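Local coordinates for protein ORF10 (Moritella marina, PDB 6RIW) that provides the ketosynthase-chain length factor part of a polyunsaturated fatty acid synthase and probably condenses acyl units during chain elongation, at residues 34-38 with 39-43; 599-602 with 603-607; 224-228 with 229-233; 360-363 with 364-368. All coordinates share one frame; numbering follows the deposited sequence.

Contact 1 of 4, residues 34-38 with 39-43; sequences SKATA and VQMGV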
loop_
_atom_site.group_PDB
_atom_site.type_symbol
_atom_site.label_atom_id
_atom_site.label_comp_id
_atom_site.label_asym_id
_atom_site.label_seq_id
_atom_site.Cartn_x
_atom_site.Cartn_y
_atom_site.Cartn_z
ATOM N N SER A 34 -7.168 9.835 22.739
ATOM C CA SER A 34 -7.658 9.003 23.835
ATOM C C SER A 34 -6.742 7.795 24.006
ATOM O O SER A 34 -5.817 7.572 23.224
ATOM C CB SER A 34 -9.107 8.554 23.601
ATOM O OG SER A 34 -9.205 7.713 22.460
ATOM N N LYS A 35 -7.009 7.008 25.045
ATOM C CA LYS A 35 -6.240 5.798 25.295
ATOM C C LYS A 35 -6.861 4.613 24.571
ATOM O O LYS A 35 -8.083 4.429 24.580
ATOM C CB LYS A 35 -6.159 5.506 26.796
ATOM C CG LYS A 35 -5.408 6.582 27.570
ATOM C CD LYS A 35 -5.521 6.364 29.066
ATOM C CE LYS A 35 -4.187 6.577 29.761
ATOM N NZ LYS A 35 -4.224 6.025 31.149
ATOM N N ALA A 36 -6.008 3.804 23.944
ATOM C CA ALA A 36 -6.490 2.602 23.281
ATOM C C ALA A 36 -7.001 1.604 24.309
ATOM O O ALA A 36 -6.468 1.498 25.418
ATOM C CB ALA A 36 -5.374 1.966 22.446
ATOM N N THR A 37 -8.036 0.858 23.924
ATOM C CA THR A 37 -8.608 -0.215 24.729
ATOM C C THR A 37 -8.548 -1.538 23.959
ATOM O O THR A 37 -8.014 -1.619 22.842
ATOM C CB THR A 37 -10.053 0.110 25.117
ATOM O OG1 THR A 37 -10.885 -0.020 23.961
ATOM C CG2 THR A 37 -10.158 1.526 25.663
ATOM N N ALA A 38 -9.132 -2.588 24.552
ATOM C CA ALA A 38 -9.198 -3.871 23.852
ATOM C C ALA A 38 -10.020 -3.792 22.570
ATOM O O ALA A 38 -9.889 -4.669 21.701
ATOM C CB ALA A 38 -9.782 -4.950 24.773
ATOM N N VAL A 39 -10.874 -2.771 22.438
ATOM C CA VAL A 39 -11.564 -2.544 21.169
ATOM C C VAL A 39 -10.554 -2.334 20.048
ATOM O O VAL A 39 -10.753 -2.789 18.912
ATOM C CB VAL A 39 -12.534 -1.354 21.276
ATOM C CG1 VAL A 39 -13.153 -1.073 19.912
ATOM C CG2 VAL A 39 -13.629 -1.663 22.277
ATOM N N GLN A 40 -9.451 -1.652 20.353
ATOM C CA GLN A 40 -8.404 -1.429 19.365
ATOM C C GLN A 40 -7.456 -2.616 19.276
ATOM O O GLN A 40 -7.073 -3.019 18.174
ATOM C CB GLN A 40 -7.619 -0.159 19.706
ATOM C CG GLN A 40 -8.313 1.126 19.283
ATOM C CD GLN A 40 -9.432 1.499 20.245
ATOM O OE1 GLN A 40 -9.262 1.420 21.469
ATOM N NE2 GLN A 40 -10.581 1.879 19.700
ATOM N N MET A 41 -7.065 -3.186 20.414
ATOM C CA MET A 41 -5.951 -4.130 20.431
ATOM C C MET A 41 -6.370 -5.591 20.372
ATOM O O MET A 41 -5.506 -6.436 20.108
ATOM C CB MET A 41 -5.089 -3.925 21.686
ATOM C CG MET A 41 -4.539 -2.504 21.851
ATOM S SD MET A 41 -3.340 -2.120 20.541
ATOM C CE MET A 41 -2.971 -0.377 20.908
ATOM N N GLY A 42 -7.649 -5.916 20.612
ATOM C CA GLY A 42 -8.108 -7.301 20.669
ATOM C C GLY A 42 -7.577 -8.071 21.860
ATOM O O GLY A 42 -7.762 -9.300 21.940
ATOM N N VAL A 43 -6.886 -7.376 22.759
ATOM C CA VAL A 43 -6.305 -7.911 23.989
ATOM C C VAL A 43 -6.350 -6.783 25.015
ATOM O O VAL A 43 -6.562 -5.620 24.670
ATOM C CB VAL A 43 -4.839 -8.365 23.808
ATOM C CG1 VAL A 43 -4.724 -9.566 22.862
ATOM C CG2 VAL A 43 -4.020 -7.185 23.296
HETATM O O HOH W 1 -10.448 4.430 22.598
#

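Contact 2 of 4, residues 599-602 with 603-607; sequences TQIE and DSLLQ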
loop_
_atom_site.group_PDB
_atom_site.type_symbol
_atom_site.label_atom_id
_atom_site.label_comp_id
_atom_site.label_asym_id
_atom_site.label_seq_id
_atom_site.Cartn_x
_atom_site.Cartn_y
_atom_site.Cartn_z
ATOM N N THR A 599 0.006 -13.215 25.988
ATOM C CA THR A 599 -1.217 -13.513 26.716
ATOM C C THR A 599 -1.766 -14.874 26.358
ATOM O O THR A 599 -2.451 -15.489 27.183
ATOM C CB THR A 599 -2.280 -12.435 26.461
ATOM O OG1 THR A 599 -2.410 -12.200 25.051
ATOM C CG2 THR A 599 -1.888 -11.133 27.156
ATOM N N GLN A 600 -1.467 -15.384 25.158
ATOM C CA GLN A 600 -1.929 -16.731 24.827
ATOM C C GLN A 600 -1.326 -17.774 25.760
ATOM O O GLN A 600 -2.037 -18.673 26.230
ATOM C CB GLN A 600 -1.596 -17.078 23.381
ATOM C CG GLN A 600 -2.466 -16.343 22.405
ATOM C CD GLN A 600 -1.981 -16.561 21.010
ATOM O OE1 GLN A 600 -1.200 -15.752 20.496
ATOM N NE2 GLN A 600 -2.400 -17.679 20.394
ATOM N N ILE A 601 -0.023 -17.675 26.044
ATOM C CA ILE A 601 0.611 -18.674 26.909
ATOM C C ILE A 601 0.195 -18.452 28.360
ATOM O O ILE A 601 -0.077 -19.407 29.093
ATOM C CB ILE A 601 2.147 -18.633 26.765
ATOM C CG1 ILE A 601 2.581 -18.960 25.330
ATOM C CG2 ILE A 601 2.789 -19.602 27.750
ATOM C CD1 ILE A 601 2.477 -20.400 24.980
ATOM N N GLU A 602 0.128 -17.195 28.794
ATOM C CA GLU A 602 -0.340 -16.934 30.158
ATOM C C GLU A 602 -1.733 -17.517 30.376
ATOM O O GLU A 602 -1.977 -18.220 31.369
ATOM C CB GLU A 602 -0.324 -15.435 30.458
ATOM C CG GLU A 602 -0.786 -15.112 31.878
ATOM C CD GLU A 602 -0.779 -13.620 32.192
ATOM O OE1 GLU A 602 -1.214 -12.801 31.345
ATOM O OE2 GLU A 602 -0.348 -13.266 33.312
ATOM N N ASP A 603 -2.655 -17.251 29.440
ATOM C CA ASP A 603 -4.017 -17.770 29.557
ATOM C C ASP A 603 -4.048 -19.291 29.564
ATOM O O ASP A 603 -4.836 -19.900 30.299
ATOM C CB ASP A 603 -4.886 -17.247 28.412
ATOM C CG ASP A 603 -5.237 -15.781 28.562
ATOM O OD1 ASP A 603 -4.942 -15.190 29.631
ATOM O OD2 ASP A 603 -5.804 -15.211 27.599
ATOM N N SER A 604 -3.231 -19.925 28.721
ATOM C CA SER A 604 -3.194 -21.379 28.665
ATOM C C SER A 604 -2.754 -21.970 29.998
ATOM O O SER A 604 -3.372 -22.912 30.504
ATOM C CB SER A 604 -2.241 -21.819 27.549
ATOM O OG SER A 604 -2.887 -21.784 26.297
ATOM N N LEU A 605 -1.645 -21.472 30.542
ATOM C CA LEU A 605 -1.137 -21.982 31.815
ATOM C C LEU A 605 -2.153 -21.800 32.930
ATOM O O LEU A 605 -2.378 -22.714 33.738
ATOM C CB LEU A 605 0.155 -21.266 32.183
ATOM C CG LEU A 605 1.318 -21.558 31.238
ATOM C CD1 LEU A 605 2.400 -20.523 31.521
ATOM C CD2 LEU A 605 1.820 -22.989 31.440
ATOM N N LEU A 606 -2.772 -20.620 32.991
ATOM C CA LEU A 606 -3.801 -20.370 33.994
ATOM C C LEU A 606 -4.964 -21.335 33.826
ATOM O O LEU A 606 -5.340 -22.055 34.760
ATOM C CB LEU A 606 -4.276 -18.915 33.882
ATOM C CG LEU A 606 -4.949 -18.326 35.121
ATOM C CD1 LEU A 606 -4.000 -18.376 36.294
ATOM C CD2 LEU A 606 -5.379 -16.904 34.825
ATOM N N GLN A 607 -5.555 -21.368 32.634
ATOM C CA GLN A 607 -6.779 -22.131 32.473
ATOM C C GLN A 607 -6.544 -23.616 32.652
ATOM O O GLN A 607 -7.433 -24.315 33.151
ATOM C CB GLN A 607 -7.415 -21.844 31.117
ATOM C CG GLN A 607 -8.056 -20.462 31.080
ATOM C CD GLN A 607 -8.432 -20.025 29.696
ATOM O OE1 GLN A 607 -8.791 -20.837 28.843
ATOM N NE2 GLN A 607 -8.376 -18.719 29.464
HETATM O O HOH W 2 -3.471 -12.909 29.783
#

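Contact 3 of 4, residues 224-228 with 229-233; sequences SAADP and MFVNM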
loop_
_atom_site.group_PDB
_atom_site.type_symbol
_atom_site.label_atom_id
_atom_site.label_comp_id
_atom_site.label_asym_id
_atom_site.label_seq_id
_atom_site.Cartn_x
_atom_site.Cartn_y
_atom_site.Cartn_z
ATOM N N SER A 224 -6.683 4.900 7.113
ATOM C CA SER A 224 -5.674 4.373 8.022
ATOM C C SER A 224 -6.450 3.506 9.008
ATOM O O SER A 224 -7.116 4.032 9.910
ATOM C CB SER A 224 -4.922 5.517 8.719
ATOM O OG SER A 224 -4.231 5.074 9.875
ATOM N N ALA A 225 -6.396 2.183 8.825
ATOM C CA ALA A 225 -7.122 1.246 9.694
ATOM C C ALA A 225 -6.313 -0.027 9.912
ATOM O O ALA A 225 -6.851 -1.145 9.918
ATOM C CB ALA A 225 -8.489 0.895 9.107
ATOM N N ALA A 226 -5.007 0.124 10.063
ATOM C CA ALA A 226 -4.164 -1.013 10.402
ATOM C C ALA A 226 -4.440 -1.492 11.827
ATOM O O ALA A 226 -4.950 -0.752 12.674
ATOM C CB ALA A 226 -2.689 -0.619 10.273
ATOM N N ASP A 227 -4.053 -2.736 12.093
ATOM C CA ASP A 227 -4.083 -3.310 13.429
ATOM C C ASP A 227 -3.328 -2.384 14.375
ATOM O O ASP A 227 -2.111 -2.198 14.238
ATOM C CB ASP A 227 -3.462 -4.717 13.412
ATOM C CG ASP A 227 -3.356 -5.347 14.801
ATOM O OD1 ASP A 227 -3.845 -4.752 15.785
ATOM O OD2 ASP A 227 -2.778 -6.453 14.900
ATOM N N PRO A 228 -4.027 -1.757 15.327
ATOM C CA PRO A 228 -3.345 -0.837 16.253
ATOM C C PRO A 228 -2.176 -1.452 17.003
ATOM O O PRO A 228 -1.217 -0.729 17.324
ATOM C CB PRO A 228 -4.472 -0.413 17.212
ATOM C CG PRO A 228 -5.741 -0.552 16.376
ATOM C CD PRO A 228 -5.489 -1.791 15.529
ATOM N N MET A 229 -2.208 -2.760 17.294
ATOM C CA MET A 229 -1.060 -3.372 17.959
ATOM C C MET A 229 0.167 -3.350 17.059
ATOM O O MET A 229 1.285 -3.086 17.528
ATOM C CB MET A 229 -1.374 -4.806 18.390
ATOM C CG MET A 229 -0.185 -5.469 19.075
ATOM S SD MET A 229 -0.410 -7.227 19.405
ATOM C CE MET A 229 -1.701 -7.118 20.635
ATOM N N PHE A 230 -0.026 -3.599 15.759
ATOM C CA PHE A 230 1.077 -3.537 14.806
ATOM C C PHE A 230 1.625 -2.125 14.703
ATOM O O PHE A 230 2.851 -1.926 14.669
ATOM C CB PHE A 230 0.591 -4.020 13.436
ATOM C CG PHE A 230 1.695 -4.227 12.426
ATOM C CD1 PHE A 230 2.114 -3.186 11.607
ATOM C CD2 PHE A 230 2.287 -5.474 12.285
ATOM C CE1 PHE A 230 3.137 -3.375 10.668
ATOM C CE2 PHE A 230 3.298 -5.686 11.351
ATOM C CZ PHE A 230 3.727 -4.629 10.545
ATOM N N VAL A 231 0.727 -1.125 14.682
ATOM C CA VAL A 231 1.142 0.274 14.579
ATOM C C VAL A 231 1.913 0.704 15.823
ATOM O O VAL A 231 2.961 1.368 15.745
ATOM C CB VAL A 231 -0.087 1.171 14.363
ATOM C CG1 VAL A 231 0.301 2.639 14.507
ATOM C CG2 VAL A 231 -0.703 0.884 12.992
ATOM N N ASN A 232 1.379 0.381 16.991
ATOM C CA ASN A 232 1.963 0.915 18.212
ATOM C C ASN A 232 3.261 0.206 18.572
ATOM O O ASN A 232 4.170 0.826 19.139
ATOM C CB ASN A 232 0.942 0.815 19.349
ATOM C CG ASN A 232 -0.133 1.887 19.259
ATOM O OD1 ASN A 232 -0.521 2.328 18.159
ATOM N ND2 ASN A 232 -0.601 2.345 20.417
ATOM N N MET A 233 3.373 -1.087 18.270
ATOM C CA MET A 233 4.667 -1.749 18.403
ATOM C C MET A 233 5.709 -1.091 17.508
ATOM O O MET A 233 6.873 -0.930 17.903
ATOM C CB MET A 233 4.542 -3.242 18.073
ATOM C CG MET A 233 3.779 -4.039 19.115
ATOM S SD MET A 233 4.586 -4.056 20.745
ATOM C CE MET A 233 3.314 -4.867 21.731
#

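Contact 4 of 4, residues 360-363 with 364-368; sequences GSVK and SNLGH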
loop_
_atom_site.group_PDB
_atom_site.type_symbol
_atom_site.label_atom_id
_atom_site.label_comp_id
_atom_site.label_asym_id
_atom_site.label_seq_id
_atom_site.Cartn_x
_atom_site.Cartn_y
_atom_site.Cartn_z
ATOM N N GLY A 360 -0.108 26.122 11.269
ATOM C CA GLY A 360 -0.967 25.365 12.163
ATOM C C GLY A 360 -0.850 23.881 11.888
ATOM O O GLY A 360 -0.313 23.469 10.856
ATOM N N SER A 361 -1.366 23.081 12.831
ATOM C CA SER A 361 -1.356 21.621 12.698
ATOM C C SER A 361 -2.547 20.983 13.398
ATOM O O SER A 361 -2.647 21.025 14.629
ATOM C CB SER A 361 -0.073 21.021 13.258
ATOM O OG SER A 361 -0.067 19.623 12.997
ATOM N N VAL A 362 -3.419 20.348 12.612
ATOM C CA VAL A 362 -4.534 19.575 13.144
ATOM C C VAL A 362 -4.084 18.260 13.772
ATOM O O VAL A 362 -4.893 17.563 14.399
ATOM C CB VAL A 362 -5.550 19.329 12.005
ATOM C CG1 VAL A 362 -5.025 18.257 11.045
ATOM C CG2 VAL A 362 -6.926 18.942 12.549
ATOM N N LYS A 363 -2.810 17.886 13.627
ATOM C CA LYS A 363 -2.329 16.739 14.386
ATOM C C LYS A 363 -2.407 16.988 15.888
ATOM O O LYS A 363 -2.483 16.028 16.673
ATOM C CB LYS A 363 -0.899 16.392 13.950
ATOM C CG LYS A 363 -0.830 15.968 12.465
ATOM C CD LYS A 363 0.491 15.328 12.131
ATOM C CE LYS A 363 0.522 14.765 10.698
ATOM N NZ LYS A 363 0.375 15.824 9.681
ATOM N N SER A 364 -2.419 18.258 16.301
ATOM C CA SER A 364 -2.561 18.569 17.722
ATOM C C SER A 364 -3.892 18.060 18.263
ATOM O O SER A 364 -3.948 17.531 19.383
ATOM C CB SER A 364 -2.418 20.083 17.955
ATOM O OG SER A 364 -3.457 20.841 17.334
ATOM N N ASN A 365 -4.976 18.191 17.474
ATOM C CA ASN A 365 -6.297 17.762 17.934
ATOM C C ASN A 365 -6.489 16.260 17.816
ATOM O O ASN A 365 -7.172 15.661 18.657
ATOM C CB ASN A 365 -7.426 18.422 17.135
ATOM C CG ASN A 365 -7.299 19.917 17.032
ATOM O OD1 ASN A 365 -6.479 20.427 16.270
ATOM N ND2 ASN A 365 -8.164 20.636 17.742
ATOM N N LEU A 366 -5.948 15.648 16.746
ATOM C CA LEU A 366 -6.361 14.309 16.337
ATOM C C LEU A 366 -5.304 13.237 16.500
ATOM O O LEU A 366 -5.648 12.048 16.452
ATOM C CB LEU A 366 -6.772 14.297 14.855
ATOM C CG LEU A 366 -7.848 15.255 14.399
ATOM C CD1 LEU A 366 -8.108 15.062 12.917
ATOM C CD2 LEU A 366 -9.082 14.997 15.210
ATOM N N GLY A 367 -4.045 13.616 16.655
ATOM C CA GLY A 367 -2.943 12.705 16.432
ATOM C C GLY A 367 -2.561 12.648 14.963
ATOM O O GLY A 367 -3.103 13.354 14.105
ATOM N N HIS A 368 -1.596 11.780 14.669
ATOM C CA HIS A 368 -1.067 11.607 13.313
ATOM C C HIS A 368 -1.791 10.421 12.678
ATOM O O HIS A 368 -1.545 9.268 13.043
ATOM C CB HIS A 368 0.449 11.400 13.373
ATOM C CG HIS A 368 1.106 11.164 12.043
ATOM N ND1 HIS A 368 0.411 11.151 10.851
ATOM C CD2 HIS A 368 2.409 10.984 11.715
ATOM C CE1 HIS A 368 1.251 10.932 9.853
ATOM N NE2 HIS A 368 2.471 10.834 10.349
#

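Contact 1 of 4, residues 34-38 with 39-43
Gln40 is bent at its second torsion (chi2 78°), which turns its amide back towards Thr37 and brings OE1 to the threonine N, while Thr37 sets OG1 between its own backbone N and carbonyl carbon (chi1 72°). The amide oxygen does the work: Thr37 N points straight at Gln40 OE1, 2.8 Å away with an N-H...O angle of 177°, and the donor lies in the carbonyl plane of the amide. Thr37 OG1 also donates to Gln40 OE1, but weakly. The same hydroxyl accepts from Val39 N at 3.1 Å, and the CB and CG2 of Val39 pack alongside it.

Thr37 O takes two backbone donors: Gln40 N comes from above the carbonyl plane, whereas Met41 N lies within it, 3.0 Å from Thr37 O. Gly42 N closes the short helix onto Ala38 O at 2.8 Å, and Gly42 itself leaves the helix with positive phi. On the buried side, Met41 bends so that its CE methyl rests 3.7 Å from Ala36 CB. A water donates to Lys35 O and, weakly, to Gln40 OE1, tying the end of the strand to the cap.

Met41 O receives a bond from Arg592, and Tyr65 packs on both Ala36 and Gln40. Thr37 and Gln40 form a capping box: Gln40 OE1 accepts from Thr37 N, while the hydroxyl of Thr37, the N-cap, accepts from Val39 N where strand 34-35 of the ketosynthase N-terminal region turns into helix 38-41.

Contact 2 of 4, residues 599-602 with 603-607
Glu602 and Asp603 are neighbours whose carboxylates are bridged by one water. Glu602 stretches out fully, with CG anti to its backbone N (chi1 -179°), while Asp603 tucks CG beside its own N (chi1 -73°). OE1 of Glu602 and OD1 of Asp603 end 4.7 Å apart, and the water donates to each of them, lying 2.7 Å from Glu602 OE1. That bridge probably eases the closeness of two like charges, as should the salt bridge from Lys47 to Glu602 OE1.

The folded-back carboxylate of Asp603 leans over the previous turn, with OD2 3.4 Å from Thr599 O. Both are acceptors, so this is mere proximity; Thr599 O takes its bond from Asp603 N at 2.9 Å.

A different side of the helix is apolar. Ile601 and Leu605 slant across one another, and CG2 of Ile601 touches CD1 of Leu605 at 3.9 Å. Beneath them Leu605 N donates to Ile601 O, 3.0 Å away. Leu620 of helix 614-628 covers both side chains.

Ser604 OG and Gln600 NE2 are anchored on the backbone oxygens of Gln154 and Thr156. These partners belong to the first ketosynthase region, against which helix 597-608 of the second region packs: it is a regular alpha-helix held by i to i+4 backbone bonds.

Contact 3 of 4, residues 224-228 with 229-233
Pro228 O receives the N-H of Asn232 at 2.8 Å, the shortest bond between the two segments. The side chain of Asn232 lies close to the same oxygen: with CG beside its own backbone N, OD1 comes to 3.2 Å from Pro228 O, but both are acceptors and no bond forms. One residue earlier, Val231 N donates to Asp227 O at 3.1 Å, completing the first turn.

Asp227 is the N-cap of helix 228-237, which follows strand 217-224 in the thiolase-like fold of the ketosynthase. With CG anti to the backbone N (chi1 175°), its carboxylate reaches forward over the first turn and runs side by side with Met229. OD1 accepts from Met229 N at 3.0 Å, and the N-H arrives well above the carboxylate plane, about 60° out of it. The other oxygen, OD2, is gripped from outside by a salt bridge to Arg592 and a hydrogen bond from Asn130. Each oxygen thus has its own partners, which fixes the rotation of this buried group and satisfies both its oxygens.

CB of Ala226 faces the helix and meets CG2 of Val231 at 3.7 Å. CB of Phe230 lies 4.1 Å from CB of Asp227, but the ring leads off towards Phe124 and Tyr637, whose rings it meets at inclined angles.

Contact 4 of 4, residues 360-363 with 364-368
Polar bonds between Ser361 and Ser364 open the turn. Ser361 O takes two donors from Ser364: the hydroxyl comes nearly in line with the C=O bond, Ser364 OG lying 2.8 Å from Ser361 O, whereas the backbone Ser364 N approaches from above the carbonyl plane at 3.2 Å from the same oxygen. In Ser364, chi1 of 64° sets OG between the backbone N and carbonyl carbon, where it reaches the same oxygen as its own N-H; that hydroxyl also accepts from Ile394 N. Ser361 OG caps Lys363 N weakly and is itself bonded to Ala332 O.

Further backbone bonds wind the short helix. Leu366 N bonds to Val362 O, with a weaker bond from Asn365 N to that oxygen, and Gly367 N reaches Lys363 O at 2.9 Å. Gly367 then leaves the helix at backbone angles that would jam a CB against the preceding carbonyl oxygen.

The sequence from Lys363 to His368, KSNLGH, fits the motif that carries a lysine and a histidine of the active site in beta-ketoacyl synthases. In keeping with this, Lys363 NZ is bonded to His331 O, and His368 packs on Cys196.

The CH-pi contact joins the two motif residues. Their side chains run alongside each other, and Lys363 CE lies over one face of the imidazole, offset toward the rim and 3.6 Å from His368 ND1.

Apolar packing falls to Val362, whose CG2 touches Leu366 CD1 at 4.1 Å; Phe22 of helix 19-27 and Pro376 of helix 374-387 touch both residues.

How the contacts relate
Contacts 1 and 3 pack directly, their centres 11 Å apart: Gln40 O lies 3.3 Å from Pro228 CD, and Met41 SD is 3.5 Å from Met229 N. Arg592, from the second ketosynthase-like region, ties them further by reaching both Met41 O and Asp227 OD2. Contact 2, in that second region, meets contact 1 where Thr599 OG1 lies 4.1 Å from Val43 CG1. Contact 4 touches none of the others; its nearest atoms are about 6 Å from those of contact 3 and about 25 Å from those of contact 2. It carries the probable active-site residues beside Cys196, while all four lie away from the magnesium site at Met1 and Lys286.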